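Local coordinates for ADP-ribose pyrophosphatase (Streptococcus suis, PDB 3O8S), which probably hydrolyses the pyrophosphate bond of ADP-ribose, as a member of the Nudix hydrolase family, at residues A75-F78 against I83-V86; Q79-L84 against L191-S196; K112-K115 against D121-A124. All coordinates share one frame; numbering follows the deposited sequence.

Interaction 1. Residues A75-F78 against I83-V86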
ATOM      1  N   ALA A  75      -8.720  -7.839   5.347  1.00 43.95           N
ATOM      2  CA  ALA A  75      -9.867  -7.667   4.456  1.00 42.93           C
ATOM      3  C   ALA A  75     -11.073  -7.123   5.214  1.00 44.21           C
ATOM      4  O   ALA A  75     -11.435  -7.657   6.255  1.00 43.94           O
ATOM      5  CB  ALA A  75     -10.222  -8.983   3.780  1.00 44.48           C
ATOM      6  N   ALA A  76     -11.678  -6.052   4.695  1.00 40.15           N
ATOM      7  CA  ALA A  76     -12.875  -5.427   5.274  1.00 40.48           C
ATOM      8  C   ALA A  76     -14.065  -5.731   4.365  1.00 43.01           C
ATOM      9  O   ALA A  76     -14.094  -5.262   3.238  1.00 42.63           O
ATOM     10  CB  ALA A  76     -12.666  -3.925   5.402  1.00 40.70           C
ATOM     11  N   ILE A  77     -14.993  -6.560   4.824  1.00 41.02           N
ATOM     12  CA  ILE A  77     -16.165  -7.013   4.059  1.00 41.15           C
ATOM     13  C   ILE A  77     -17.431  -6.517   4.749  1.00 43.93           C
ATOM     14  O   ILE A  77     -17.624  -6.775   5.925  1.00 43.63           O
ATOM     15  CB  ILE A  77     -16.152  -8.578   3.913  1.00 44.77           C
ATOM     16  CG1 ILE A  77     -14.805  -9.088   3.321  1.00 44.08           C
ATOM     17  CG2 ILE A  77     -17.373  -9.105   3.077  1.00 45.43           C
ATOM     18  CD1 ILE A  77     -14.387 -10.465   3.882  1.00 54.90           C
ATOM     19  N   PHE A  78     -18.310  -5.844   4.005  1.00 41.60           N
ATOM     20  CA  PHE A  78     -19.550  -5.291   4.567  1.00 41.92           C
ATOM     21  C   PHE A  78     -20.813  -5.874   3.940  1.00 49.36           C
ATOM     22  O   PHE A  78     -20.855  -6.149   2.747  1.00 49.43           O
ATOM     23  CB  PHE A  78     -19.565  -3.744   4.422  1.00 41.56           C
ATOM     24  CG  PHE A  78     -18.495  -3.058   5.247  1.00 41.71           C
ATOM     25  CD1 PHE A  78     -17.228  -2.825   4.721  1.00 42.85           C
ATOM     26  CD2 PHE A  78     -18.740  -2.689   6.566  1.00 44.98           C
ATOM     27  CE1 PHE A  78     -16.227  -2.209   5.498  1.00 43.60           C
ATOM     28  CE2 PHE A  78     -17.745  -2.070   7.336  1.00 47.54           C
ATOM     29  CZ  PHE A  78     -16.484  -1.863   6.804  1.00 43.01           C
ATOM     30  N   ILE A  83     -19.626  -5.181   9.578  1.00 43.67           N
ATOM     31  CA  ILE A  83     -18.334  -5.690   9.101  1.00 41.13           C
ATOM     32  C   ILE A  83     -18.132  -7.189   9.407  1.00 48.93           C
ATOM     33  O   ILE A  83     -18.531  -7.655  10.473  1.00 52.33           O
ATOM     34  CB  ILE A  83     -17.164  -4.826   9.662  1.00 42.81           C
ATOM     35  CG1 ILE A  83     -15.875  -5.012   8.805  1.00 39.70           C
ATOM     36  CG2 ILE A  83     -16.935  -5.065  11.216  1.00 45.28           C
ATOM     37  CD1 ILE A  83     -14.859  -3.864   8.904  1.00 49.00           C
ATOM     38  N   LEU A  84     -17.468  -7.935   8.491  1.00 45.53           N
ATOM     39  CA  LEU A  84     -17.177  -9.344   8.775  1.00 46.57           C
ATOM     40  C   LEU A  84     -15.921  -9.489   9.677  1.00 49.76           C
ATOM     41  O   LEU A  84     -14.830  -8.996   9.345  1.00 48.69           O
ATOM     42  CB  LEU A  84     -17.021 -10.217   7.515  1.00 45.77           C
ATOM     43  CG  LEU A  84     -16.680 -11.679   7.883  1.00 52.41           C
ATOM     44  CD1 LEU A  84     -17.887 -12.600   7.905  1.00 51.82           C
ATOM     45  CD2 LEU A  84     -15.493 -12.184   7.139  1.00 56.36           C
ATOM     46  N   LEU A  85     -16.080 -10.210  10.787  1.00 46.61           N
ATOM     47  CA  LEU A  85     -14.989 -10.498  11.731  1.00 47.31           C
ATOM     48  C   LEU A  85     -14.892 -11.991  11.944  1.00 54.21           C
ATOM     49  O   LEU A  85     -15.906 -12.689  11.885  1.00 54.10           O
ATOM     50  CB  LEU A  85     -15.164  -9.769  13.085  1.00 48.26           C
ATOM     51  CG  LEU A  85     -15.217  -8.233  13.026  1.00 50.29           C
ATOM     52  CD1 LEU A  85     -15.756  -7.662  14.293  1.00 52.20           C
ATOM     53  CD2 LEU A  85     -13.874  -7.612  12.656  1.00 49.32           C
ATOM     54  N   VAL A  86     -13.663 -12.481  12.145  1.00 52.48           N
ATOM     55  CA  VAL A  86     -13.376 -13.887  12.401  1.00 54.14           C
ATOM     56  C   VAL A  86     -12.810 -14.012  13.811  1.00 62.78           C
ATOM     57  O   VAL A  86     -12.058 -13.138  14.267  1.00 62.81           O
ATOM     58  CB  VAL A  86     -12.478 -14.563  11.330  1.00 56.84           C
ATOM     59  CG1 VAL A  86     -13.245 -14.760  10.021  1.00 54.27           C
ATOM     60  CG2 VAL A  86     -11.175 -13.794  11.093  1.00 55.74           C
TER
HETATM   61  O   HOH W   1     -14.156  -8.078   6.894  1.00 39.55           O

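Interaction 2. Residues Q79-L84 against L191-S196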
ATOM      1  N   GLN A  79     -21.845  -6.022   4.761  1.00 47.65           N
ATOM      2  CA  GLN A  79     -23.203  -6.427   4.398  1.00 49.08           C
ATOM      3  C   GLN A  79     -24.120  -5.613   5.307  1.00 54.46           C
ATOM      4  O   GLN A  79     -23.970  -5.698   6.525  1.00 55.52           O
ATOM      5  CB  GLN A  79     -23.411  -7.964   4.524  1.00 51.04           C
ATOM      6  CG  GLN A  79     -22.715  -8.784   3.404  1.00 54.14           C
ATOM      7  CD  GLN A  79     -23.265  -8.540   2.000  1.00 66.65           C
ATOM      8  OE1 GLN A  79     -24.371  -8.952   1.659  1.00 62.97           O
ATOM      9  NE2 GLN A  79     -22.496  -7.882   1.141  1.00 50.17           N
ATOM     10  N   GLU A  80     -24.951  -4.724   4.732  1.00 51.84           N
ATOM     11  CA  GLU A  80     -25.831  -3.799   5.477  1.00 55.41           C
ATOM     12  C   GLU A  80     -25.015  -2.897   6.437  1.00 60.64           C
ATOM     13  O   GLU A  80     -25.463  -2.619   7.553  1.00 63.41           O
ATOM     14  CB  GLU A  80     -26.913  -4.561   6.264  1.00 59.44           C
ATOM     15  CG  GLU A  80     -28.203  -4.785   5.498  1.00 76.51           C
ATOM     16  CD  GLU A  80     -28.202  -5.938   4.518  1.00102.10           C
ATOM     17  OE1 GLU A  80     -27.570  -6.982   4.804  1.00 89.31           O
ATOM     18  OE2 GLU A  80     -28.887  -5.813   3.479  1.00108.94           O
ATOM     19  N   ASP A  81     -23.802  -2.482   6.003  1.00 54.37           N
ATOM     20  CA  ASP A  81     -22.852  -1.648   6.740  1.00 53.40           C
ATOM     21  C   ASP A  81     -22.342  -2.345   8.042  1.00 56.76           C
ATOM     22  O   ASP A  81     -21.765  -1.679   8.900  1.00 57.51           O
ATOM     23  CB  ASP A  81     -23.437  -0.245   7.028  1.00 57.25           C
ATOM     24  CG  ASP A  81     -23.549   0.673   5.811  1.00 67.45           C
ATOM     25  OD1 ASP A  81     -22.799   0.465   4.830  1.00 68.13           O
ATOM     26  OD2 ASP A  81     -24.337   1.633   5.869  1.00 77.39           O
ATOM     27  N   LYS A  82     -22.539  -3.684   8.168  1.00 50.28           N
ATOM     28  CA  LYS A  82     -22.000  -4.509   9.252  1.00 48.96           C
ATOM     29  C   LYS A  82     -20.694  -5.135   8.742  1.00 48.70           C
ATOM     30  O   LYS A  82     -20.653  -5.566   7.587  1.00 45.70           O
ATOM     31  CB  LYS A  82     -22.992  -5.583   9.710  1.00 50.92           C
ATOM     32  CG  LYS A  82     -24.192  -5.058  10.470  1.00 55.25           C
ATOM     33  CD  LYS A  82     -25.094  -6.219  10.874  1.00 64.16           C
ATOM     34  CE  LYS A  82     -26.294  -5.784  11.678  1.00 75.93           C
ATOM     35  NZ  LYS A  82     -26.919  -6.934  12.386  1.00 85.71           N
ATOM     36  N   ILE A  83     -19.626  -5.181   9.578  1.00 43.67           N
ATOM     37  CA  ILE A  83     -18.334  -5.690   9.101  1.00 41.13           C
ATOM     38  C   ILE A  83     -18.132  -7.189   9.407  1.00 48.93           C
ATOM     39  O   ILE A  83     -18.531  -7.655  10.473  1.00 52.33           O
ATOM     40  CB  ILE A  83     -17.164  -4.826   9.662  1.00 42.81           C
ATOM     41  CG1 ILE A  83     -15.875  -5.012   8.805  1.00 39.70           C
ATOM     42  CG2 ILE A  83     -16.935  -5.065  11.216  1.00 45.28           C
ATOM     43  CD1 ILE A  83     -14.859  -3.864   8.904  1.00 49.00           C
ATOM     44  N   LEU A  84     -17.468  -7.935   8.491  1.00 45.53           N
ATOM     45  CA  LEU A  84     -17.177  -9.344   8.775  1.00 46.57           C
ATOM     46  C   LEU A  84     -15.921  -9.489   9.677  1.00 49.76           C
ATOM     47  O   LEU A  84     -14.830  -8.996   9.345  1.00 48.69           O
ATOM     48  CB  LEU A  84     -17.021 -10.217   7.515  1.00 45.77           C
ATOM     49  CG  LEU A  84     -16.680 -11.679   7.883  1.00 52.41           C
ATOM     50  CD1 LEU A  84     -17.887 -12.600   7.905  1.00 51.82           C
ATOM     51  CD2 LEU A  84     -15.493 -12.184   7.139  1.00 56.36           C
ATOM     52  N   LEU A 191     -12.827   3.409   9.812  1.00 43.92           N
ATOM     53  CA  LEU A 191     -12.193   3.895   8.579  1.00 42.14           C
ATOM     54  C   LEU A 191     -12.610   3.025   7.372  1.00 44.85           C
ATOM     55  O   LEU A 191     -12.957   3.557   6.310  1.00 42.18           O
ATOM     56  CB  LEU A 191     -10.650   3.945   8.709  1.00 41.76           C
ATOM     57  CG  LEU A 191      -9.915   4.726   7.589  1.00 44.71           C
ATOM     58  CD1 LEU A 191     -10.132   6.256   7.750  1.00 45.98           C
ATOM     59  CD2 LEU A 191      -8.407   4.365   7.531  1.00 40.44           C
ATOM     60  N   CYS A 192     -12.607   1.695   7.552  1.00 43.06           N
ATOM     61  CA  CYS A 192     -13.038   0.747   6.511  1.00 41.61           C
ATOM     62  C   CYS A 192     -14.508   0.976   6.134  1.00 43.77           C
ATOM     63  O   CYS A 192     -14.816   0.996   4.940  1.00 42.50           O
ATOM     64  CB  CYS A 192     -12.798  -0.690   6.967  1.00 42.21           C
ATOM     65  SG  CYS A 192     -11.048  -1.133   7.106  1.00 45.58           S
ATOM     66  N   LEU A 193     -15.406   1.226   7.137  1.00 41.18           N
ATOM     67  CA  LEU A 193     -16.833   1.512   6.868  1.00 41.38           C
ATOM     68  C   LEU A 193     -16.984   2.786   6.022  1.00 46.36           C
ATOM     69  O   LEU A 193     -17.722   2.790   5.023  1.00 45.76           O
ATOM     70  CB  LEU A 193     -17.644   1.624   8.169  1.00 43.88           C
ATOM     71  CG  LEU A 193     -19.140   2.021   8.050  1.00 49.73           C
ATOM     72  CD1 LEU A 193     -19.936   1.010   7.228  1.00 49.21           C
ATOM     73  CD2 LEU A 193     -19.763   2.180   9.402  1.00 51.32           C
ATOM     74  N   GLU A 194     -16.253   3.848   6.406  1.00 43.19           N
ATOM     75  CA  GLU A 194     -16.238   5.111   5.684  1.00 44.18           C
ATOM     76  C   GLU A 194     -15.786   4.866   4.220  1.00 44.13           C
ATOM     77  O   GLU A 194     -16.436   5.371   3.313  1.00 43.35           O
ATOM     78  CB  GLU A 194     -15.346   6.139   6.411  1.00 46.96           C
ATOM     79  CG  GLU A 194     -15.439   7.560   5.871  1.00 63.00           C
ATOM     80  CD  GLU A 194     -14.346   8.504   6.349  1.00 86.54           C
ATOM     81  OE1 GLU A 194     -13.836   8.302   7.478  1.00 61.42           O
ATOM     82  OE2 GLU A 194     -13.996   9.441   5.590  1.00 77.20           O
ATOM     83  N   ALA A 195     -14.727   4.047   3.994  1.00 38.44           N
ATOM     84  CA  ALA A 195     -14.274   3.682   2.640  1.00 36.24           C
ATOM     85  C   ALA A 195     -15.371   2.930   1.862  1.00 42.31           C
ATOM     86  O   ALA A 195     -15.591   3.229   0.680  1.00 43.65           O
ATOM     87  CB  ALA A 195     -13.015   2.832   2.706  1.00 35.51           C
ATOM     88  N   SER A 196     -16.100   2.010   2.526  1.00 39.51           N
ATOM     89  CA  SER A 196     -17.185   1.290   1.848  1.00 41.09           C
ATOM     90  C   SER A 196     -18.346   2.200   1.449  1.00 45.84           C
ATOM     91  O   SER A 196     -19.070   1.851   0.511  1.00 46.43           O
ATOM     92  CB  SER A 196     -17.725   0.144   2.706  1.00 44.97           C
ATOM     93  OG  SER A 196     -18.620   0.614   3.693  1.00 59.58           O
TER

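Interaction 3. Residues K112-K115 against D121-A124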
ATOM      1  N   LYS A 112      -7.308 -15.141  -0.781  1.00 54.58           N
ATOM      2  CA  LYS A 112      -7.055 -16.513  -0.340  1.00 57.24           C
ATOM      3  C   LYS A 112      -7.262 -16.627   1.174  1.00 59.82           C
ATOM      4  O   LYS A 112      -7.815 -17.622   1.635  1.00 60.78           O
ATOM      5  CB  LYS A 112      -5.640 -16.996  -0.738  1.00 62.80           C
ATOM      6  N   GLU A 113      -6.837 -15.601   1.936  1.00 53.78           N
ATOM      7  CA  GLU A 113      -6.993 -15.577   3.389  1.00 53.83           C
ATOM      8  C   GLU A 113      -8.452 -15.510   3.796  1.00 55.54           C
ATOM      9  O   GLU A 113      -8.801 -16.093   4.811  1.00 56.56           O
ATOM     10  CB  GLU A 113      -6.238 -14.405   4.003  1.00 54.20           C
ATOM     11  CG  GLU A 113      -4.768 -14.695   4.228  1.00 66.18           C
ATOM     12  CD  GLU A 113      -3.926 -13.459   4.465  1.00 82.21           C
ATOM     13  OE1 GLU A 113      -4.424 -12.332   4.234  1.00 65.34           O
ATOM     14  OE2 GLU A 113      -2.748 -13.620   4.856  1.00 77.91           O
ATOM     15  N   VAL A 114      -9.298 -14.791   3.029  1.00 49.48           N
ATOM     16  CA  VAL A 114     -10.737 -14.673   3.315  1.00 47.84           C
ATOM     17  C   VAL A 114     -11.381 -16.023   3.103  1.00 53.48           C
ATOM     18  O   VAL A 114     -12.177 -16.442   3.944  1.00 53.46           O
ATOM     19  CB  VAL A 114     -11.450 -13.573   2.491  1.00 48.06           C
ATOM     20  CG1 VAL A 114     -12.959 -13.619   2.697  1.00 46.69           C
ATOM     21  CG2 VAL A 114     -10.916 -12.208   2.867  1.00 46.08           C
ATOM     22  N   LYS A 115     -11.009 -16.712   1.999  1.00 51.62           N
ATOM     23  CA  LYS A 115     -11.521 -18.048   1.679  1.00 53.52           C
ATOM     24  C   LYS A 115     -11.156 -19.051   2.776  1.00 60.26           C
ATOM     25  O   LYS A 115     -12.038 -19.734   3.284  1.00 60.43           O
ATOM     26  CB  LYS A 115     -11.021 -18.541   0.308  1.00 56.20           C
ATOM     27  CG  LYS A 115     -11.644 -19.874  -0.133  1.00 62.80           C
ATOM     28  CD  LYS A 115     -13.167 -19.764  -0.331  1.00 65.92           C
ATOM     29  CE  LYS A 115     -13.802 -21.027  -0.839  1.00 73.87           C
ATOM     30  NZ  LYS A 115     -15.218 -20.791  -1.224  1.00 86.13           N
ATOM     31  N   ASP A 121     -15.929 -16.172  -0.661  1.00 48.38           N
ATOM     32  CA  ASP A 121     -15.410 -15.724  -1.949  1.00 46.63           C
ATOM     33  C   ASP A 121     -15.640 -14.242  -2.002  1.00 48.67           C
ATOM     34  O   ASP A 121     -16.773 -13.791  -1.830  1.00 47.16           O
ATOM     35  CB  ASP A 121     -16.089 -16.417  -3.129  1.00 50.24           C
ATOM     36  CG  ASP A 121     -15.942 -17.929  -3.162  1.00 67.30           C
ATOM     37  OD1 ASP A 121     -14.812 -18.425  -2.920  1.00 66.07           O
ATOM     38  OD2 ASP A 121     -16.928 -18.609  -3.532  1.00 80.44           O
ATOM     39  N   VAL A 122     -14.559 -13.476  -2.159  1.00 44.19           N
ATOM     40  CA  VAL A 122     -14.620 -12.028  -2.207  1.00 42.73           C
ATOM     41  C   VAL A 122     -13.746 -11.533  -3.329  1.00 51.29           C
ATOM     42  O   VAL A 122     -12.842 -12.243  -3.794  1.00 52.90           O
ATOM     43  CB  VAL A 122     -14.213 -11.344  -0.849  1.00 43.59           C
ATOM     44  CG1 VAL A 122     -15.088 -11.815   0.317  1.00 42.81           C
ATOM     45  CG2 VAL A 122     -12.712 -11.504  -0.537  1.00 42.84           C
ATOM     46  N   GLU A 123     -13.982 -10.297  -3.734  1.00 49.56           N
ATOM     47  CA  GLU A 123     -13.117  -9.658  -4.702  1.00 50.75           C
ATOM     48  C   GLU A 123     -12.498  -8.414  -4.039  1.00 48.98           C
ATOM     49  O   GLU A 123     -13.212  -7.629  -3.413  1.00 45.90           O
ATOM     50  CB  GLU A 123     -13.830  -9.356  -6.037  1.00 54.05           C
ATOM     51  CG  GLU A 123     -15.170  -8.641  -5.963  1.00 70.56           C
ATOM     52  CD  GLU A 123     -15.816  -8.368  -7.312  1.00 95.11           C
ATOM     53  OE1 GLU A 123     -15.834  -9.279  -8.176  1.00 88.09           O
ATOM     54  OE2 GLU A 123     -16.332  -7.242  -7.494  1.00 82.23           O
ATOM     55  N   ALA A 124     -11.159  -8.319  -4.074  1.00 44.48           N
ATOM     56  CA  ALA A 124     -10.389  -7.192  -3.537  1.00 43.54           C
ATOM     57  C   ALA A 124     -10.763  -5.956  -4.325  1.00 49.12           C
ATOM     58  O   ALA A 124     -10.818  -6.017  -5.552  1.00 50.49           O
ATOM     59  CB  ALA A 124      -8.909  -7.482  -3.644  1.00 45.06           C
TER

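Interaction 1. Residues A75-F78 against I83-V86
Phe-78 and Ile-83 face each other as a non-hydrogen-bonded pair near the turn end of an antiparallel beta hairpin. The hairpin joins strands 70-79 and 82-87 of the Nudix fold. This end is the tightly packed part. Ile-83 lies over one face of the Phe-78 ring, with CG1 4.1 Å from the ring centroid and 27° off the ring normal. Its CG1 is anti to the backbone N (chi1 -160°) and the chain runs on across the ring. CD1 therefore reaches Phe-78 CZ at 3.3 Å, a close approach, and also touches Ala-76 CB. On the opposite face of the sheet, Ile-77 and Leu-84 lie side by side and point the same way. Their contact is Ile-77 CD1 to Leu-84 CD2 at 3.8 Å. Helix 106-118 packs beside them, with Val-114 on Ile-77 and Ala-118 on Leu-84.

Beyond the bond from Leu-84 N to Ile-77 O (2.8 Å) the strands part. The return bond is missing: Ile-77 N and Leu-84 O are 5.1 Å apart. The strand directions differ by 128°, and Leu-85 and Val-86 make no contact with 75-78. A water bridges the strands where no direct bond forms. It accepts from Ile-77 N at 2.7 Å and donates to Ala-75 O at 2.8 Å and to Leu-84 O at 2.7 Å.

Interaction 2. Residues Q79-L84 against L191-S196
Asp-81 and Leu-193 bring the tip of a beta hairpin against helix 186-197 of the Nudix fold. The tip is a type I' turn from Gln-79 to Lys-82. Glu-80 and Asp-81 occupy its middle positions, both with positive phi.

The two segments meet in light van der Waals contact. Leu-193 has CG anti to its backbone N (chi1 176°), which carries CD1 out from the helix toward the turn. Its side chain crosses that of Asp-81 at about a right angle. CD1 is 3.7 Å from Asp-81 CB and equally near Asp-81 O. An apolar contact brings Ile-83 CD1 to 4.3 Å from Cys-192 CB. Leu-173 touches both Ile-83 and Leu-193.

No hydrogen bond links the two segments. Asp-81 OD1 and Ser-196 OG stay 4.3 Å apart. The Asp-81 carboxylate instead forms a salt bridge through OD2 with Arg-197, the next residue of the helix.

Other polar bonds lie within each segment. In the turn, Lys-82 N donates to Gln-79 O and Gln-79 N donates back to Lys-82 O, closing the two-residue loop. In the helix, Ser-196 OG donates at 2.7 Å to a lone pair of Leu-193 O, in the carbonyl plane.

Interaction 3. Residues K112-K115 against D121-A124
Lys-115 NZ donates to Asp-121 OD1 at 2.9 Å in a salt bridge between helix 106-118 and strand 120-132. The helix matches the Nudix helix of the family motif, and the strand follows it directly in the chain. The ammonium comes from above the carboxylate plane, 44° out of it. OD2 lies farther from NZ, at 3.6 Å, so one oxygen makes the bond. The two side chains lie side by side and point the same way. Lys-115 bends at chi2 (63°) and is extended beyond it. The bend lays its aliphatic part along the carboxylate, with CD 3.3 Å from Asp-121 OD1. This pair is on the outer side of the contact, where Lys-115 is exposed.

The inner side is apolar and buried. Val-114 and Val-122 reach toward each other tip to tip. Strand 145-157 borders 121-124 through backbone hydrogen bonds. Val-122 also touches Ile-77 of strand 70-79, which lies beyond strand 145-157 in the sheet. Farther along, Ala-124 packs on Phe-205 of the second subunit. Between the valines, CG1 of Val-114 meets CG1 of Val-122 at 3.7 Å, while Val-122 CG2 is 3.9 Å from Val-114 CB.

Overall arrangement
The three contacts cover two sides of one mixed sheet. Interaction 1 joins the two strands of the hairpin. Interaction 2 continues along the same hairpin to its turn, and the two share Ile-83. They also touch directly: Phe-78 CZ is 3.3 Å from Leu-193 N, and Ala-76 CB is 3.6 Å from Cys-192 CB. Interaction 3 lies on the other side, where Val-114 CG2 packs on Ala-75 CB at 3.4 Å. Interactions 2 and 3 do not touch, and their centres are about 16 Å apart. In relatives, the helix of interaction 3 carries metal-binding glutamates. Interaction 2, on the other side of the sheet, is probably not part of that metal site.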